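Local coordinates for synaptic vesicle membrane protein VAT-1 homolog-like (Homo sapiens, PDB 4A27) that probably works as an oxidoreductase of the quinone oxidoreductase branch of the zinc-containing alcohol dehydrogenase family, at residues S69-A74 with M115-A120; R87-V92 with F107-P112. One frame throughout, in Å; residues are numbered along the deposited sequence.

Interaction 1 (S69-A74 with M115-A120); sequences SGIVEA and MSFSEA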
# COMPACT_ATOMS: atom_id res chain seq x y z
N SER A 69 -2.17 23.81 20.86
CA SER A 69 -3.59 23.87 21.24
C SER A 69 -3.82 25.17 22.00
O SER A 69 -2.90 25.74 22.60
CB SER A 69 -4.00 22.67 22.10
OG SER A 69 -3.29 22.67 23.34
N GLY A 70 -5.05 25.65 21.97
CA GLY A 70 -5.39 26.83 22.73
C GLY A 70 -6.82 27.31 22.46
O GLY A 70 -7.70 26.52 22.09
N ILE A 71 -7.06 28.60 22.69
CA ILE A 71 -8.40 29.22 22.64
C ILE A 71 -8.47 30.21 21.47
O ILE A 71 -7.54 31.01 21.28
CB ILE A 71 -8.73 29.92 23.98
CG1 ILE A 71 -8.75 28.89 25.10
CG2 ILE A 71 -10.08 30.64 23.94
CD1 ILE A 71 -9.02 29.51 26.51
N VAL A 72 -9.49 30.07 20.63
CA VAL A 72 -9.74 31.02 19.55
C VAL A 72 -10.04 32.38 20.15
O VAL A 72 -11.02 32.57 20.89
CB VAL A 72 -10.94 30.61 18.65
CG1 VAL A 72 -11.15 31.66 17.55
CG2 VAL A 72 -10.73 29.24 18.06
N GLU A 73 -9.16 33.31 19.82
CA GLU A 73 -9.21 34.66 20.37
C GLU A 73 -9.74 35.67 19.35
O GLU A 73 -10.21 36.72 19.74
CB GLU A 73 -7.82 35.06 20.86
CG GLU A 73 -7.70 36.45 21.41
CD GLU A 73 -6.46 36.65 22.24
OE1 GLU A 73 -6.34 36.01 23.31
OE2 GLU A 73 -5.58 37.43 21.82
N ALA A 74 -9.63 35.37 18.05
CA ALA A 74 -10.20 36.24 17.00
C ALA A 74 -10.34 35.52 15.65
O ALA A 74 -9.56 34.60 15.34
CB ALA A 74 -9.36 37.52 16.84
N MET A 115 -11.17 17.02 26.83
CA MET A 115 -9.77 16.96 26.45
C MET A 115 -9.01 18.20 26.95
O MET A 115 -9.35 19.31 26.61
CB MET A 115 -9.66 16.80 24.93
CG MET A 115 -8.23 16.61 24.44
SD MET A 115 -8.11 16.49 22.62
CE MET A 115 -8.69 14.79 22.47
N SER A 116 -7.96 18.00 27.75
CA SER A 116 -7.20 19.09 28.33
C SER A 116 -6.32 19.67 27.23
O SER A 116 -6.16 19.03 26.17
CB SER A 116 -6.29 18.58 29.44
OG SER A 116 -5.29 17.79 28.86
N PHE A 117 -5.77 20.87 27.46
CA PHE A 117 -4.92 21.51 26.43
C PHE A 117 -3.63 20.74 26.19
O PHE A 117 -3.15 20.68 25.05
CB PHE A 117 -4.59 22.97 26.76
CG PHE A 117 -5.79 23.87 26.71
CD1 PHE A 117 -6.37 24.19 25.49
CD2 PHE A 117 -6.36 24.37 27.87
CE1 PHE A 117 -7.49 25.01 25.42
CE2 PHE A 117 -7.48 25.17 27.81
CZ PHE A 117 -8.04 25.49 26.59
N SER A 118 -3.05 20.16 27.25
CA SER A 118 -1.82 19.38 27.14
C SER A 118 -2.06 18.09 26.32
O SER A 118 -1.30 17.77 25.44
CB SER A 118 -1.19 19.08 28.50
OG SER A 118 -2.07 18.33 29.31
N GLU A 119 -3.14 17.37 26.59
CA GLU A 119 -3.52 16.23 25.73
C GLU A 119 -3.69 16.61 24.26
O GLU A 119 -3.31 15.83 23.37
CB GLU A 119 -4.85 15.64 26.17
CG GLU A 119 -4.78 14.51 27.13
CD GLU A 119 -6.15 13.90 27.40
OE1 GLU A 119 -7.11 14.64 27.73
OE2 GLU A 119 -6.28 12.68 27.29
N ALA A 120 -4.36 17.75 24.03
CA ALA A 120 -4.70 18.20 22.70
C ALA A 120 -3.46 18.52 21.86
O ALA A 120 -3.45 18.23 20.67
CB ALA A 120 -5.68 19.45 22.74
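S69 holds its hydroxyl in the crowded position between its own N and carbonyl carbon (chi1 64°), and F117 sets CG beside its backbone N, anti to the carbonyl carbon (chi1 -68°). With these two torsions the serine OG looks at the carbonyl of F117, while the phenyl ring reaches out along the strand. I71 also has CG1 anti to its carbonyl carbon, and its chain then runs straight on to CD1, so that its end comes nearer to the ring than its first bond would suggest. S69 OG donates a short hydrogen bond to F117 O, at 2.6 Å, approaching from above the carbonyl plane, 29° out of it. Next to it S69 CB rests on A120 CB at 3.7 Å, one helical turn further on. The ring of F117 is met along its rim by G70, whose O lies 3.7 Å from F117 CE1, near the ring plane. I71 crosses the ring obliquely, CG1 standing 3.8 Å from F117 CZ. K38 of strand 32-42 also touches F117, and R87 forms a cation-pi contact with its ring.

The start of the helix is fixed by a capping box: E119 N gives a hydrogen bond to S116 OG at 3.2 Å, and S116 N returns a weak one to E119 OE1 at 3.5 Å. That carboxylate has further partners, Y304 through OE1 and K310 through OE2, which tie the first turn to more distant parts of the chain.

Chemically, the buried S69 hydroxyl is satisfied by a first-turn carbonyl, and the residue that offers it, F117, also brings the ring that meets G70 and I71, so one residue supplies both the polar and the apolar half of what joins the start of the short helix to strand 67-75.

Interaction 2 (R87-V92 with F107-P112); sequences RVMAFV and FVYKIP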
# COMPACT_ATOMS: atom_id res chain seq x y z
N ARG A 87 -12.25 25.97 21.96
CA ARG A 87 -11.00 25.32 22.34
C ARG A 87 -10.59 24.50 21.16
O ARG A 87 -11.40 23.74 20.64
CB ARG A 87 -11.22 24.47 23.58
CG ARG A 87 -11.71 25.30 24.76
CD ARG A 87 -12.22 24.46 25.90
NE ARG A 87 -11.13 23.81 26.64
CZ ARG A 87 -10.74 22.55 26.52
NH1 ARG A 87 -11.32 21.70 25.68
NH2 ARG A 87 -9.71 22.14 27.24
N VAL A 88 -9.33 24.63 20.73
CA VAL A 88 -8.88 24.00 19.50
C VAL A 88 -7.47 23.43 19.57
O VAL A 88 -6.68 23.77 20.45
CB VAL A 88 -8.94 25.01 18.38
CG1 VAL A 88 -10.39 25.45 18.19
CG2 VAL A 88 -8.00 26.22 18.73
N MET A 89 -7.17 22.55 18.62
CA MET A 89 -5.81 22.13 18.36
C MET A 89 -5.56 22.39 16.89
O MET A 89 -6.50 22.50 16.10
CB MET A 89 -5.64 20.64 18.70
CG MET A 89 -6.45 19.69 17.85
SD MET A 89 -6.39 17.96 18.43
CE MET A 89 -7.79 17.28 17.49
N ALA A 90 -4.30 22.50 16.51
CA ALA A 90 -4.02 23.04 15.20
C ALA A 90 -2.63 22.73 14.75
O ALA A 90 -1.73 22.59 15.58
CB ALA A 90 -4.24 24.59 15.19
N PHE A 91 -2.49 22.57 13.44
CA PHE A 91 -1.18 22.46 12.81
C PHE A 91 -0.82 23.86 12.39
O PHE A 91 -1.68 24.64 12.00
CB PHE A 91 -1.22 21.59 11.55
CG PHE A 91 -1.43 20.12 11.80
CD1 PHE A 91 -0.40 19.33 12.27
CD2 PHE A 91 -2.66 19.50 11.52
CE1 PHE A 91 -0.61 17.98 12.48
CE2 PHE A 91 -2.85 18.15 11.72
CZ PHE A 91 -1.83 17.40 12.18
N VAL A 92 0.45 24.17 12.38
CA VAL A 92 0.85 25.48 11.93
C VAL A 92 2.22 25.33 11.32
O VAL A 92 3.03 24.52 11.79
CB VAL A 92 0.76 26.53 13.07
CG1 VAL A 92 1.62 26.16 14.21
CG2 VAL A 92 1.15 27.92 12.55
N PHE A 107 -6.54 23.94 8.97
CA PHE A 107 -5.66 23.23 9.87
C PHE A 107 -6.06 23.26 11.35
O PHE A 107 -5.27 22.91 12.23
CB PHE A 107 -4.24 23.76 9.73
CG PHE A 107 -3.76 23.76 8.33
CD1 PHE A 107 -3.77 22.58 7.57
CD2 PHE A 107 -3.32 24.94 7.75
CE1 PHE A 107 -3.31 22.58 6.27
CE2 PHE A 107 -2.87 24.97 6.45
CZ PHE A 107 -2.86 23.80 5.69
N VAL A 108 -7.30 23.65 11.62
CA VAL A 108 -7.76 23.83 12.98
C VAL A 108 -8.88 22.87 13.28
O VAL A 108 -9.73 22.63 12.44
CB VAL A 108 -8.24 25.30 13.24
CG1 VAL A 108 -8.64 25.47 14.69
CG2 VAL A 108 -7.16 26.29 12.87
N TYR A 109 -8.91 22.35 14.50
CA TYR A 109 -9.89 21.35 14.87
C TYR A 109 -10.36 21.62 16.25
O TYR A 109 -9.57 21.82 17.16
CB TYR A 109 -9.33 19.92 14.79
CG TYR A 109 -8.44 19.73 13.60
CD1 TYR A 109 -8.94 19.36 12.37
CD2 TYR A 109 -7.07 19.95 13.72
CE1 TYR A 109 -8.09 19.22 11.28
CE2 TYR A 109 -6.25 19.82 12.65
CZ TYR A 109 -6.75 19.48 11.42
OH TYR A 109 -5.88 19.32 10.35
N LYS A 110 -11.68 21.63 16.41
CA LYS A 110 -12.30 21.84 17.69
C LYS A 110 -12.06 20.63 18.54
O LYS A 110 -12.16 19.52 18.06
CB LYS A 110 -13.81 21.97 17.51
CG LYS A 110 -14.23 23.21 16.76
CD LYS A 110 -15.73 23.37 16.85
CE LYS A 110 -16.21 24.66 16.23
NZ LYS A 110 -17.69 24.77 16.35
N ILE A 111 -11.74 20.84 19.80
CA ILE A 111 -11.53 19.72 20.68
C ILE A 111 -12.72 19.53 21.63
O ILE A 111 -13.45 20.46 21.95
CB ILE A 111 -10.14 19.78 21.43
CG1 ILE A 111 -10.04 21.00 22.35
CG2 ILE A 111 -9.00 19.76 20.40
CD1 ILE A 111 -8.72 21.11 23.14
N PRO A 112 -12.92 18.30 22.08
CA PRO A 112 -13.95 18.06 23.09
C PRO A 112 -13.64 18.70 24.43
O PRO A 112 -12.47 18.86 24.79
CB PRO A 112 -13.95 16.53 23.25
CG PRO A 112 -13.02 15.98 22.22
CD PRO A 112 -12.13 17.09 21.77
O HOH W 1 -13.83 21.92 24.23
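The rings of F91 and Y109 meet rim to rim and cross obliquely: Y109 OH lies in the plane of the F91 ring, 3.4 Å from F91 CD2, and that carbon in turn lies in the plane of the tyrosine ring, 3.8 Å from Y109 CE2. Helix 280-285 packs on F91 and helix 290-305 on Y109, while the F107 ring meets F285 edge-to-face. A further flat group, the guanidinium of R87, has a water in plane at its edge. The water accepts from R87 NH1 at 2.9 Å and donates to I111 O at 2.7 Å, bridging the two segments where the direct bond from R87 NH1 to P112 O, 3.2 Å, is weak and bent to 123°. R87 NH2 finds its stronger partner in M115 O.

Between these ends the backbones run antiparallel, with 153° between strand directions. M89 and Y109 are the hydrogen-bonded pair: M89 N to Y109 O and Y109 N to M89 O both measure 2.9 Å. F91 N donates to F107 O, and I111 N to R87 O in an almost straight bond (173°). On the face carrying M89 and Y109, the extended methionine chain crosses I111 obliquely, with M89 CG 3.6 Å from I111 CG2. A90 and V108 share the other face, where V88 CB touches V108 CG1 although the V88 side chain leads away from the other segment overall; K110, opposite V88 in register, diverges from it. An alanine in place of Y109 removes the ring and its contacts with F91, and would probably loosen the packing of F91 and of helix 290-305 here.

This antiparallel pair belongs to the mixed sheet of the GroES-like domain, as in other zinc-type alcohol dehydrogenases.

The centres of the two contacts lie about 7 Å apart, and interaction 2 is nested along the chain inside the loop that interaction 1 closes. Strand 67-75 leads on to strand 87-91, its neighbour in the same mixed sheet, where V88 N is 2.8 Å from G70 O, a probable hydrogen bond. Strand 108-110 then borders 87-91, and the chain passes on to helix 117-121, which returns to strand 67-75. A120 CB packs 3.5 Å from I111 CD1, and the R87 side chain serves both sites. Strands 67-75, 87-91 and 108-110 and helix 117-121 are thus packed together into one continuous buried patch.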